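Local coordinates for protein endo-1,4-beta-mannanase (Eisenia fetida, PDB 5Y6T) that probably hydrolyses internal beta-1,4-mannosidic linkages of mannan chains, as an endo-acting beta-mannanase of glycoside hydrolase family 5, at residues 62-67 with 360-365; 53-58 with 109-114; 23-28 with 346-351; 101-106 with 157-162. One frame throughout, in Å; residues are numbered along the deposited sequence.

Contact 1: 62-67 with 360-365; sequences GGNSLR and IDIILQ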
loop_
_atom_site.group_PDB
_atom_site.type_symbol
_atom_site.label_atom_id
_atom_site.label_comp_id
_atom_site.label_asym_id
_atom_site.label_seq_id
_atom_site.Cartn_x
_atom_site.Cartn_y
_atom_site.Cartn_z
ATOM N N GLY A 62 -1.041 17.470 11.181
ATOM C CA GLY A 62 -0.114 17.795 10.084
ATOM C C GLY A 62 0.154 16.735 9.036
ATOM O O GLY A 62 0.947 16.956 8.116
ATOM N N GLY A 63 -0.562 15.620 9.095
ATOM C CA GLY A 63 -0.372 14.610 8.056
ATOM C C GLY A 63 -1.075 15.044 6.812
ATOM O O GLY A 63 -2.010 15.896 6.833
ATOM N N ASN A 64 -0.708 14.416 5.727
ATOM C CA ASN A 64 -1.344 14.704 4.441
ATOM C C ASN A 64 -1.831 13.509 3.681
ATOM O O ASN A 64 -2.180 13.638 2.513
ATOM C CB ASN A 64 -0.385 15.519 3.553
ATOM C CG ASN A 64 0.895 14.766 3.193
ATOM O OD1 ASN A 64 0.935 13.496 3.258
ATOM N ND2 ASN A 64 1.965 15.516 2.901
ATOM N N SER A 65 -1.810 12.351 4.324
ATOM C CA SER A 65 -2.116 11.131 3.637
ATOM C C SER A 65 -2.443 10.039 4.598
ATOM O O SER A 65 -2.172 10.108 5.805
ATOM C CB SER A 65 -0.948 10.755 2.716
ATOM O OG SER A 65 0.257 10.677 3.470
ATOM N N LEU A 66 -2.981 8.958 4.024
ATOM C CA LEU A 66 -3.339 7.784 4.768
ATOM C C LEU A 66 -3.377 6.557 3.878
ATOM O O LEU A 66 -3.626 6.661 2.689
ATOM C CB LEU A 66 -4.670 7.978 5.548
ATOM C CG LEU A 66 -5.973 8.061 4.777
ATOM C CD1 LEU A 66 -6.550 6.699 4.353
ATOM C CD2 LEU A 66 -6.943 8.884 5.539
ATOM N N ARG A 67 -3.196 5.399 4.483
ATOM C CA ARG A 67 -3.310 4.112 3.806
ATOM C C ARG A 67 -4.391 3.293 4.475
ATOM O O ARG A 67 -4.393 3.129 5.683
ATOM C CB ARG A 67 -1.961 3.372 3.859
ATOM C CG ARG A 67 -1.910 2.008 3.161
ATOM C CD ARG A 67 -0.426 1.630 3.026
ATOM N NE ARG A 67 -0.193 0.299 2.465
ATOM C CZ ARG A 67 0.100 -0.783 3.184
ATOM N NH1 ARG A 67 0.044 -0.801 4.530
ATOM N NH2 ARG A 67 0.389 -1.910 2.525
ATOM N N ILE A 360 5.043 19.038 2.396
ATOM C CA ILE A 360 4.168 18.345 3.333
ATOM C C ILE A 360 2.781 18.973 3.347
ATOM O O ILE A 360 1.786 18.231 3.250
ATOM C CB ILE A 360 4.756 18.361 4.781
ATOM C CG1 ILE A 360 6.123 17.666 4.798
ATOM C CG2 ILE A 360 3.762 17.793 5.789
ATOM C CD1 ILE A 360 6.070 16.154 4.731
ATOM N N ASP A 361 2.684 20.325 3.417
ATOM C CA ASP A 361 1.361 20.955 3.601
ATOM C C ASP A 361 0.723 21.107 2.222
ATOM O O ASP A 361 0.743 22.181 1.605
ATOM C CB ASP A 361 1.429 22.350 4.279
ATOM C CG ASP A 361 2.043 22.306 5.693
ATOM O OD1 ASP A 361 2.235 21.218 6.320
ATOM O OD2 ASP A 361 2.379 23.375 6.205
ATOM N N ILE A 362 0.172 20.025 1.732
ATOM C CA ILE A 362 -0.382 19.971 0.401
ATOM C C ILE A 362 -1.778 20.578 0.394
ATOM O O ILE A 362 -2.522 20.490 1.385
ATOM C CB ILE A 362 -0.398 18.498 -0.032
ATOM C CG1 ILE A 362 1.031 18.023 -0.240
ATOM C CG2 ILE A 362 -1.198 18.302 -1.311
ATOM C CD1 ILE A 362 1.156 16.522 -0.213
ATOM N N ILE A 363 -2.137 21.149 -0.761
ATOM C CA ILE A 363 -3.471 21.733 -0.985
ATOM C C ILE A 363 -3.974 21.120 -2.273
ATOM O O ILE A 363 -3.346 21.200 -3.322
ATOM C CB ILE A 363 -3.410 23.260 -1.082
ATOM C CG1 ILE A 363 -2.958 23.833 0.255
ATOM C CG2 ILE A 363 -4.777 23.819 -1.376
ATOM C CD1 ILE A 363 -3.971 23.813 1.365
ATOM N N LEU A 364 -5.039 20.369 -2.145
ATOM C CA LEU A 364 -5.598 19.663 -3.248
ATOM C C LEU A 364 -6.410 20.481 -4.235
ATOM O O LEU A 364 -6.530 20.055 -5.354
ATOM C CB LEU A 364 -6.428 18.469 -2.754
ATOM C CG LEU A 364 -5.509 17.489 -2.009
ATOM C CD1 LEU A 364 -6.379 16.323 -1.650
ATOM C CD2 LEU A 364 -4.362 16.962 -2.848
ATOM N N GLN A 365 -6.905 21.639 -3.837
ATOM C CA GLN A 365 -7.596 22.558 -4.771
ATOM C C GLN A 365 -6.740 22.912 -5.986
ATOM O O GLN A 365 -5.676 23.528 -5.858
ATOM C CB GLN A 365 -8.069 23.850 -4.063
ATOM C CG GLN A 365 -7.042 24.987 -4.007
ATOM C CD GLN A 365 -7.609 26.294 -3.470
ATOM O OE1 GLN A 365 -8.362 26.990 -4.165
ATOM N NE2 GLN A 365 -7.239 26.641 -2.239
HETATM O O HOH W 1 0.467 19.526 7.137
#
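N64 and I360 are joined by the one direct hydrogen bond between 62-67 and 360-365: N64 ND2 donates to I360 O over 2.7 Å, nearly straight at the hydrogen (165°). The donor lies in the carbonyl plane on a lone pair of I360 O (123° at the oxygen), and that oxygen lies close to the amide plane of N64. With CG set between its own backbone N and carbonyl carbon (chi1 63°), the amide is held close to the main chain. Its other end accepts a bond from S65 OG, 2.9 Å from N64 OD1. Strand 20-28 uses the same amide, F23 O taking a second bond from ND2 and S25 N giving one to OD1.

A water makes a second, indirect link, donating to G62 O at 2.8 Å and to D361 OD1 at 2.6 Å. G62 ends the preceding helix in a Schellman motif, while D361 is the centre of an inverse gamma turn.

Two isoleucine methyls pack against the polar groups. I362 CD1 comes within 3.4 Å of N64 ND2, and I360 CG2 packs 3.7 Å from G62 O. An aspartate in place of N64 would probably leave the buried carbonyls of I360 and F23 without their donor and set a carboxylate oxygen against them.

Donors at one end and acceptors at the other fix which way round the buried amide sits, so a single side chain ties segment 360-365, near the end of the ordered chain, and strand 20-28 to the start of strand 65-72.

Contact 2: 53-58 with 109-114; sequences DYIVRI and NNVLVF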
loop_
_atom_site.group_PDB
_atom_site.type_symbol
_atom_site.label_atom_id
_atom_site.label_comp_id
_atom_site.label_asym_id
_atom_site.label_seq_id
_atom_site.Cartn_x
_atom_site.Cartn_y
_atom_site.Cartn_z
ATOM N N ASP A 53 -13.455 10.712 10.912
ATOM C CA ASP A 53 -12.773 11.272 12.028
ATOM C C ASP A 53 -11.255 10.992 11.879
ATOM O O ASP A 53 -10.451 11.860 12.203
ATOM C CB ASP A 53 -13.352 10.707 13.330
ATOM C CG ASP A 53 -12.773 11.323 14.573
ATOM O OD1 ASP A 53 -12.900 12.531 14.761
ATOM O OD2 ASP A 53 -12.148 10.585 15.330
ATOM N N TYR A 54 -10.853 9.825 11.359
ATOM C CA TYR A 54 -9.409 9.616 11.207
ATOM C C TYR A 54 -8.832 10.624 10.237
ATOM O O TYR A 54 -7.716 11.108 10.415
ATOM C CB TYR A 54 -9.121 8.231 10.685
ATOM C CG TYR A 54 -9.211 7.164 11.704
ATOM C CD1 TYR A 54 -8.360 7.138 12.778
ATOM C CD2 TYR A 54 -10.081 6.102 11.523
ATOM C CE1 TYR A 54 -8.439 6.087 13.706
ATOM C CE2 TYR A 54 -10.151 5.067 12.425
ATOM C CZ TYR A 54 -9.331 5.074 13.499
ATOM O OH TYR A 54 -9.430 4.011 14.330
ATOM N N ILE A 55 -9.567 10.915 9.166
ATOM C CA ILE A 55 -9.072 11.883 8.160
ATOM C C ILE A 55 -8.851 13.232 8.789
ATOM O O ILE A 55 -7.808 13.893 8.649
ATOM C CB ILE A 55 -10.090 12.065 7.048
ATOM C CG1 ILE A 55 -10.200 10.842 6.138
ATOM C CG2 ILE A 55 -9.696 13.223 6.160
ATOM C CD1 ILE A 55 -11.354 10.914 5.181
ATOM N N VAL A 56 -9.880 13.674 9.502
ATOM C CA VAL A 56 -9.773 14.953 10.202
ATOM C C VAL A 56 -8.600 15.054 11.228
ATOM O O VAL A 56 -7.833 16.061 11.206
ATOM C CB VAL A 56 -11.138 15.361 10.868
ATOM C CG1 VAL A 56 -10.978 16.707 11.569
ATOM C CG2 VAL A 56 -12.245 15.498 9.781
ATOM N N ARG A 57 -8.474 14.042 12.060
ATOM C CA ARG A 57 -7.479 13.986 13.120
ATOM C C ARG A 57 -6.079 13.881 12.547
ATOM O O ARG A 57 -5.184 14.556 13.024
ATOM C CB ARG A 57 -7.791 12.860 14.065
ATOM C CG ARG A 57 -9.091 13.151 14.832
ATOM C CD ARG A 57 -9.194 12.385 16.122
ATOM N NE ARG A 57 -9.381 10.960 15.953
ATOM C CZ ARG A 57 -8.611 10.021 16.477
ATOM N NH1 ARG A 57 -7.545 10.332 17.179
ATOM N NH2 ARG A 57 -8.912 8.747 16.286
ATOM N N ILE A 58 -5.929 13.140 11.435
ATOM C CA ILE A 58 -4.633 13.089 10.759
ATOM C C ILE A 58 -4.228 14.458 10.220
ATOM O O ILE A 58 -3.095 14.904 10.471
ATOM C CB ILE A 58 -4.630 11.976 9.678
ATOM C CG1 ILE A 58 -4.629 10.619 10.375
ATOM C CG2 ILE A 58 -3.447 12.194 8.733
ATOM C CD1 ILE A 58 -4.877 9.441 9.483
ATOM N N ASN A 109 -10.401 17.859 3.369
ATOM C CA ASN A 109 -9.314 18.010 4.341
ATOM C C ASN A 109 -7.899 17.981 3.829
ATOM O O ASN A 109 -6.946 17.931 4.576
ATOM C CB ASN A 109 -9.563 16.935 5.381
ATOM C CG ASN A 109 -10.754 17.264 6.254
ATOM O OD1 ASN A 109 -10.593 17.984 7.222
ATOM N ND2 ASN A 109 -11.919 16.689 5.966
ATOM N N ASN A 110 -7.748 18.007 2.512
ATOM C CA ASN A 110 -6.454 17.975 1.863
ATOM C C ASN A 110 -5.564 16.766 2.230
ATOM O O ASN A 110 -4.374 16.920 2.540
ATOM C CB ASN A 110 -5.691 19.261 2.066
ATOM C CG ASN A 110 -6.400 20.440 1.422
ATOM O OD1 ASN A 110 -6.616 20.452 0.185
ATOM N ND2 ASN A 110 -6.751 21.440 2.241
ATOM N N VAL A 111 -6.211 15.620 2.310
ATOM C CA VAL A 111 -5.544 14.344 2.611
ATOM C C VAL A 111 -5.680 13.393 1.413
ATOM O O VAL A 111 -6.771 13.210 0.869
ATOM C CB VAL A 111 -6.211 13.704 3.825
ATOM C CG1 VAL A 111 -5.761 12.292 4.085
ATOM C CG2 VAL A 111 -6.009 14.578 5.046
ATOM N N LEU A 112 -4.530 12.863 0.983
ATOM C CA LEU A 112 -4.427 11.881 -0.070
ATOM C C LEU A 112 -4.608 10.464 0.483
ATOM O O LEU A 112 -3.970 10.063 1.460
ATOM C CB LEU A 112 -3.064 12.003 -0.738
ATOM C CG LEU A 112 -2.994 13.230 -1.700
ATOM C CD1 LEU A 112 -1.558 13.609 -2.063
ATOM C CD2 LEU A 112 -3.833 13.009 -2.946
ATOM N N VAL A 113 -5.427 9.686 -0.191
ATOM C CA VAL A 113 -5.825 8.342 0.238
ATOM C C VAL A 113 -5.189 7.286 -0.655
ATOM O O VAL A 113 -5.278 7.366 -1.880
ATOM C CB VAL A 113 -7.348 8.214 0.160
ATOM C CG1 VAL A 113 -7.836 6.817 0.489
ATOM C CG2 VAL A 113 -7.990 9.173 1.210
ATOM N N PHE A 114 -4.595 6.283 -0.022
ATOM C CA PHE A 114 -4.029 5.128 -0.696
ATOM C C PHE A 114 -4.808 3.907 -0.287
ATOM O O PHE A 114 -4.896 3.595 0.903
ATOM C CB PHE A 114 -2.528 5.026 -0.421
ATOM C CG PHE A 114 -1.752 6.218 -0.973
ATOM C CD1 PHE A 114 -1.761 7.462 -0.321
ATOM C CD2 PHE A 114 -1.130 6.145 -2.195
ATOM C CE1 PHE A 114 -1.088 8.588 -0.853
ATOM C CE2 PHE A 114 -0.466 7.253 -2.715
ATOM C CZ PHE A 114 -0.497 8.481 -2.071
#
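With CG1 of I55 placed beside its backbone N (chi1 -71°), CG2 falls anti to that nitrogen and reaches N109 and V111 together. The backbone of N109 points CB at the helix, and chi1 of -72° puts CG beside the backbone N, where the amide lies against V56. I55 CG2 rests 3.8 Å from N109 CB and 4.1 Å from V111 CG2, its side chain running at about a right angle to that of N109.

One residue on, at the solvent-facing margin, V56 CG2 is 3.9 Å from N109 OD1 and 4.0 Å from N109 ND2. This is van der Waals contact; the hydrogen bond of ND2 goes back to V105 O in the last turns of helix 95-108. N110, the residue after N109, has positive phi and is the C-prime residue of the Schellman motif that ends helix 95-108. A glycine in place of N109 would probably leave V105 O without this donor and open a gap beside I55 CG2.

I55 and V111 both also touch L66 of strand 65-72. Helix 42-60 leads into that strand and also packs on the turn that enters its parallel neighbour, 112-119, as outer helices do in the (beta/alpha)8 barrel of family 5.

Contact 3: 23-28 with 346-351; sequences FMSGMN and NHLRGR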
loop_
_atom_site.group_PDB
_atom_site.type_symbol
_atom_site.label_atom_id
_atom_site.label_comp_id
_atom_site.label_asym_id
_atom_site.label_seq_id
_atom_site.Cartn_x
_atom_site.Cartn_y
_atom_site.Cartn_z
ATOM N N PHE A 23 5.839 14.902 -0.319
ATOM C CA PHE A 23 6.174 13.771 0.539
ATOM C C PHE A 23 4.898 13.304 1.234
ATOM O O PHE A 23 4.223 14.112 1.822
ATOM C CB PHE A 23 7.184 14.240 1.569
ATOM C CG PHE A 23 7.645 13.173 2.524
ATOM C CD1 PHE A 23 6.947 12.937 3.686
ATOM C CD2 PHE A 23 8.764 12.374 2.218
ATOM C CE1 PHE A 23 7.367 11.946 4.577
ATOM C CE2 PHE A 23 9.202 11.409 3.119
ATOM C CZ PHE A 23 8.535 11.240 4.302
ATOM N N MET A 24 4.599 12.008 1.207
ATOM C CA MET A 24 3.377 11.546 1.839
ATOM C C MET A 24 3.654 11.229 3.315
ATOM O O MET A 24 4.281 10.216 3.650
ATOM C CB MET A 24 2.862 10.256 1.142
ATOM C CG MET A 24 2.575 10.430 -0.333
ATOM S SD MET A 24 1.170 11.497 -0.684
ATOM C CE MET A 24 1.994 13.082 -0.935
ATOM N N SER A 25 3.151 12.076 4.204
ATOM C CA SER A 25 3.328 11.913 5.624
ATOM C C SER A 25 2.004 11.611 6.290
ATOM O O SER A 25 1.098 12.369 6.140
ATOM C CB SER A 25 3.921 13.168 6.250
ATOM O OG SER A 25 4.071 13.071 7.643
ATOM N N GLY A 26 1.862 10.457 6.912
ATOM C CA GLY A 26 0.575 10.087 7.427
ATOM C C GLY A 26 0.568 8.772 8.145
ATOM O O GLY A 26 1.579 8.371 8.696
ATOM N N MET A 27 -0.607 8.183 8.262
ATOM C CA MET A 27 -0.758 6.913 8.982
ATOM C C MET A 27 -1.461 5.893 8.150
ATOM O O MET A 27 -2.374 6.226 7.373
ATOM C CB MET A 27 -1.586 7.125 10.287
ATOM C CG MET A 27 -1.010 8.169 11.209
ATOM S SD MET A 27 -1.961 8.126 12.780
ATOM C CE MET A 27 -1.515 9.694 13.514
ATOM N N ASN A 28 -1.078 4.640 8.367
ATOM C CA ASN A 28 -1.940 3.572 8.025
ATOM C C ASN A 28 -3.137 3.655 8.968
ATOM O O ASN A 28 -2.930 3.839 10.173
ATOM C CB ASN A 28 -1.271 2.226 8.246
ATOM C CG ASN A 28 -0.214 1.917 7.238
ATOM O OD1 ASN A 28 -0.498 1.267 6.248
ATOM N ND2 ASN A 28 1.025 2.301 7.536
ATOM N N ASN A 346 3.417 15.768 13.497
ATOM C CA ASN A 346 3.713 17.119 13.927
ATOM C C ASN A 346 5.090 17.576 13.490
ATOM O O ASN A 346 5.282 18.696 13.023
ATOM C CB ASN A 346 3.676 17.293 15.444
ATOM C CG ASN A 346 2.334 17.012 16.138
ATOM O OD1 ASN A 346 2.383 16.741 17.350
ATOM N ND2 ASN A 346 1.201 17.026 15.456
ATOM N N HIS A 347 6.056 16.700 13.640
ATOM C CA HIS A 347 7.436 17.018 13.290
ATOM C C HIS A 347 7.647 17.439 11.831
ATOM O O HIS A 347 8.464 18.329 11.539
ATOM C CB HIS A 347 8.314 15.840 13.609
ATOM C CG HIS A 347 9.746 16.037 13.221
ATOM N ND1 HIS A 347 10.564 16.971 13.815
ATOM C CD2 HIS A 347 10.497 15.426 12.263
ATOM C CE1 HIS A 347 11.764 16.925 13.257
ATOM N NE2 HIS A 347 11.750 16.008 12.297
ATOM N N LEU A 348 6.925 16.828 10.899
ATOM C CA LEU A 348 7.061 17.180 9.467
ATOM C C LEU A 348 6.211 18.334 8.999
ATOM O O LEU A 348 6.394 18.847 7.897
ATOM C CB LEU A 348 6.847 15.982 8.529
ATOM C CG LEU A 348 7.879 14.883 8.795
ATOM C CD1 LEU A 348 7.657 13.789 7.789
ATOM C CD2 LEU A 348 9.329 15.365 8.721
ATOM N N ARG A 349 5.243 18.702 9.808
ATOM C CA ARG A 349 4.290 19.764 9.408
ATOM C C ARG A 349 5.089 21.016 8.989
ATOM O O ARG A 349 6.080 21.431 9.653
ATOM C CB ARG A 349 3.367 20.127 10.552
ATOM C CG ARG A 349 2.252 21.054 10.075
ATOM C CD ARG A 349 1.366 21.733 11.056
ATOM N NE ARG A 349 1.301 21.176 12.377
ATOM C CZ ARG A 349 0.211 20.703 12.961
ATOM N NH1 ARG A 349 -0.916 20.643 12.302
ATOM N NH2 ARG A 349 0.258 20.340 14.222
ATOM N N GLY A 350 4.630 21.601 7.896
ATOM C CA GLY A 350 5.198 22.885 7.436
ATOM C C GLY A 350 6.520 22.746 6.699
ATOM O O GLY A 350 7.042 23.740 6.241
ATOM N N ARG A 351 7.112 21.549 6.607
ATOM C CA ARG A 351 8.358 21.394 5.868
ATOM C C ARG A 351 8.164 21.460 4.388
ATOM O O ARG A 351 7.157 21.002 3.861
ATOM C CB ARG A 351 9.079 20.124 6.278
ATOM C CG ARG A 351 9.363 20.264 7.782
ATOM C CD ARG A 351 10.406 19.407 8.344
ATOM N NE ARG A 351 10.329 19.404 9.807
ATOM C CZ ARG A 351 10.963 20.207 10.683
ATOM N NH1 ARG A 351 11.780 21.183 10.317
ATOM N NH2 ARG A 351 10.830 19.947 11.977
#
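Just before L348, the residue that meets F23 and S25, the carbonyl oxygen of H347 is gripped side-on by one guanidinium: R351 NE lies 2.8 Å and R351 NH2 2.9 Å from H347 O. The NH2 donor is in the carbonyl plane, whereas NE is tilted 16° from it. The same guanidinium is carried over the imidazole, with R351 CZ 4.2 Å above the ring plane of H347 and displaced toward its rim. The backbone between them makes a type II turn, closed by R351 N to L348 O at 3.1 Å, and G350 supplies the positive phi that the turn needs. These bonds fold the end of helix 338-348 back on itself on the outer side of the molecule.

From this end L348 points inward. Its CD1 is the methyl that does the touching, lying 3.7 Å from F23 CE1 and equally 3.7 Å from S25 OG. The leucine crosses the phenylalanine at about a right angle, meeting the ring obliquely. F23 and S25 share one side of their strand, and S25 CB sits in plane at the edge of the F23 ring. In F23, CG is anti to the backbone N (chi1 -179°), a setting that carries the ring outward to the methyl. Y316 of helix 308-317 stacks edge-to-face on F23 and also touches L348.

Strand 20-28 pairs with 322-325, and helix 338-348, which follows 322-325, packs over strand 20-28. This is the closure of a (beta/alpha)8 barrel, where the last helix meets the first strand.

Contact 4: 101-106 with 157-162; sequences QFLDVA and VALGGW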
loop_
_atom_site.group_PDB
_atom_site.type_symbol
_atom_site.label_atom_id
_atom_site.label_comp_id
_atom_site.label_asym_id
_atom_site.label_seq_id
_atom_site.Cartn_x
_atom_site.Cartn_y
_atom_site.Cartn_z
ATOM N N GLN A 101 -17.592 8.654 -0.647
ATOM C CA GLN A 101 -17.880 9.510 0.514
ATOM C C GLN A 101 -16.565 9.777 1.276
ATOM O O GLN A 101 -16.230 10.919 1.623
ATOM C CB GLN A 101 -18.854 8.829 1.445
ATOM C CG GLN A 101 -20.314 8.741 1.010
ATOM C CD GLN A 101 -21.191 8.252 2.159
ATOM O OE1 GLN A 101 -21.273 8.900 3.208
ATOM N NE2 GLN A 101 -21.694 7.015 2.032
ATOM N N PHE A 102 -15.790 8.714 1.446
ATOM C CA PHE A 102 -14.523 8.796 2.217
ATOM C C PHE A 102 -13.541 9.747 1.489
ATOM O O PHE A 102 -12.991 10.671 2.074
ATOM C CB PHE A 102 -13.948 7.394 2.355
ATOM C CG PHE A 102 -12.692 7.325 3.184
ATOM C CD1 PHE A 102 -12.768 7.461 4.563
ATOM C CD2 PHE A 102 -11.502 6.968 2.608
ATOM C CE1 PHE A 102 -11.653 7.359 5.352
ATOM C CE2 PHE A 102 -10.374 6.825 3.385
ATOM C CZ PHE A 102 -10.440 6.991 4.769
ATOM N N LEU A 103 -13.462 9.589 0.176
ATOM C CA LEU A 103 -12.612 10.397 -0.650
ATOM C C LEU A 103 -13.062 11.831 -0.755
ATOM O O LEU A 103 -12.218 12.741 -0.819
ATOM C CB LEU A 103 -12.472 9.804 -2.057
ATOM C CG LEU A 103 -11.696 8.489 -2.139
ATOM C CD1 LEU A 103 -11.950 7.730 -3.384
ATOM C CD2 LEU A 103 -10.198 8.751 -2.020
ATOM N N ASP A 104 -14.376 12.056 -0.721
ATOM C CA ASP A 104 -14.845 13.444 -0.677
ATOM C C ASP A 104 -14.433 14.151 0.624
ATOM O O ASP A 104 -14.123 15.344 0.593
ATOM C CB ASP A 104 -16.377 13.490 -0.873
ATOM C CG ASP A 104 -16.825 13.111 -2.246
ATOM O OD1 ASP A 104 -16.000 12.977 -3.245
ATOM O OD2 ASP A 104 -18.053 12.980 -2.347
ATOM N N VAL A 105 -14.521 13.430 1.756
ATOM C CA VAL A 105 -14.044 13.974 3.043
ATOM C C VAL A 105 -12.530 14.224 3.005
ATOM O O VAL A 105 -12.031 15.262 3.444
ATOM C CB VAL A 105 -14.499 13.139 4.202
ATOM C CG1 VAL A 105 -13.943 13.677 5.491
ATOM C CG2 VAL A 105 -16.039 13.234 4.303
ATOM N N ALA A 106 -11.797 13.280 2.398
ATOM C CA ALA A 106 -10.341 13.451 2.297
ATOM C C ALA A 106 -10.035 14.697 1.483
ATOM O O ALA A 106 -9.128 15.471 1.865
ATOM C CB ALA A 106 -9.716 12.211 1.679
ATOM N N VAL A 157 -10.066 13.696 -6.575
ATOM C CA VAL A 157 -8.761 14.340 -6.451
ATOM C C VAL A 157 -7.938 13.847 -5.263
ATOM O O VAL A 157 -6.714 13.814 -5.309
ATOM C CB VAL A 157 -8.935 15.863 -6.407
ATOM C CG1 VAL A 157 -7.591 16.531 -6.265
ATOM C CG2 VAL A 157 -9.520 16.271 -7.766
ATOM N N ALA A 158 -8.617 13.439 -4.209
ATOM C CA ALA A 158 -7.931 12.907 -3.014
ATOM C C ALA A 158 -7.506 11.458 -3.157
ATOM O O ALA A 158 -6.992 10.888 -2.156
ATOM C CB ALA A 158 -8.805 13.036 -1.785
ATOM N N LEU A 159 -7.763 10.815 -4.303
ATOM C CA LEU A 159 -7.319 9.420 -4.483
ATOM C C LEU A 159 -5.846 9.484 -4.853
ATOM O O LEU A 159 -5.501 9.811 -5.989
ATOM C CB LEU A 159 -8.110 8.732 -5.549
ATOM C CG LEU A 159 -7.902 7.269 -5.942
ATOM C CD1 LEU A 159 -7.289 6.456 -4.822
ATOM C CD2 LEU A 159 -9.200 6.644 -6.465
ATOM N N GLY A 160 -4.987 9.184 -3.923
ATOM C CA GLY A 160 -3.563 9.230 -4.206
ATOM C C GLY A 160 -3.076 8.063 -5.019
ATOM O O GLY A 160 -2.238 8.254 -5.938
ATOM N N GLY A 161 -3.563 6.874 -4.677
ATOM C CA GLY A 161 -3.224 5.694 -5.391
ATOM C C GLY A 161 -3.853 4.417 -4.882
ATOM O O GLY A 161 -4.489 4.409 -3.826
ATOM N N TRP A 162 -3.739 3.396 -5.683
ATOM C CA TRP A 162 -4.203 2.041 -5.355
ATOM C C TRP A 162 -2.984 1.170 -5.061
ATOM O O TRP A 162 -1.891 1.409 -5.566
ATOM C CB TRP A 162 -4.949 1.428 -6.528
ATOM C CG TRP A 162 -6.253 2.079 -6.886
ATOM C CD1 TRP A 162 -6.414 3.110 -7.765
ATOM C CD2 TRP A 162 -7.533 1.835 -6.310
ATOM N NE1 TRP A 162 -7.697 3.502 -7.837
ATOM C CE2 TRP A 162 -8.449 2.710 -6.976
ATOM C CE3 TRP A 162 -8.025 0.902 -5.376
ATOM C CZ2 TRP A 162 -9.809 2.791 -6.615
ATOM C CZ3 TRP A 162 -9.372 0.937 -5.075
ATOM C CH2 TRP A 162 -10.261 1.835 -5.733
HETATM O O HOH W 2 -11.619 13.150 -3.668
#
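A158 fits under one face of helix 95-108, where L103 and A106 stand a turn apart. A158 CB is 3.7 Å from A106 CB and 3.6 Å from the carbonyl L103 O, so helix and chain come close enough for methyl and backbone to touch directly. L103 reaches further along the strand: with its CG anti to the carbonyl carbon (chi1 -69°), its CD2 rests 3.8 Å from L159 CA and 4.1 Å from L159 CB, and comes within 3.9 Å of A158 O.

A water bridges the same gap. It donates to L103 O at 2.9 Å and accepts from A158 N at 3.1 Å, giving a partner to the amide just before the strand.

Around this core, V113 of the neighbouring strand touches both L103 and A106, and its backbone is hydrogen-bonded to A158 and G160, which places the alanine beneath the helix. A salt bridge from D104 OD1 to K156 NZ joins the two chain parts beside the apolar patch.

Helix 95-108, which leads into strand 112-119, packs on the start of the neighbouring parallel strand, 159-163, in the outer layer of a (beta/alpha)8 barrel.

In the fold
All four contacts belong to one barrel. Contacts 1 and 2 have centres 7 Å apart and share the pairing of strands 65-72 and 112-119, with L66 O to F114 N at 2.9 Å; L364 N also reaches N110 OD1 at 2.8 Å. Contact 1 meets contact 3 (centres 8 Å apart) through N64 N to S25 O at 2.8 Å. Contact 4 continues from contact 2 along the sheet, centres 9 Å apart, whereas contacts 3 and 4 do not touch. Further along their strands, R67 NH1 and N28 OD1 bond at 2.7 Å; R67 also forms salt bridges with E163 and E297, which end strands 159-163 and 293-297, where family 5 barrels carry their active site, probably here too.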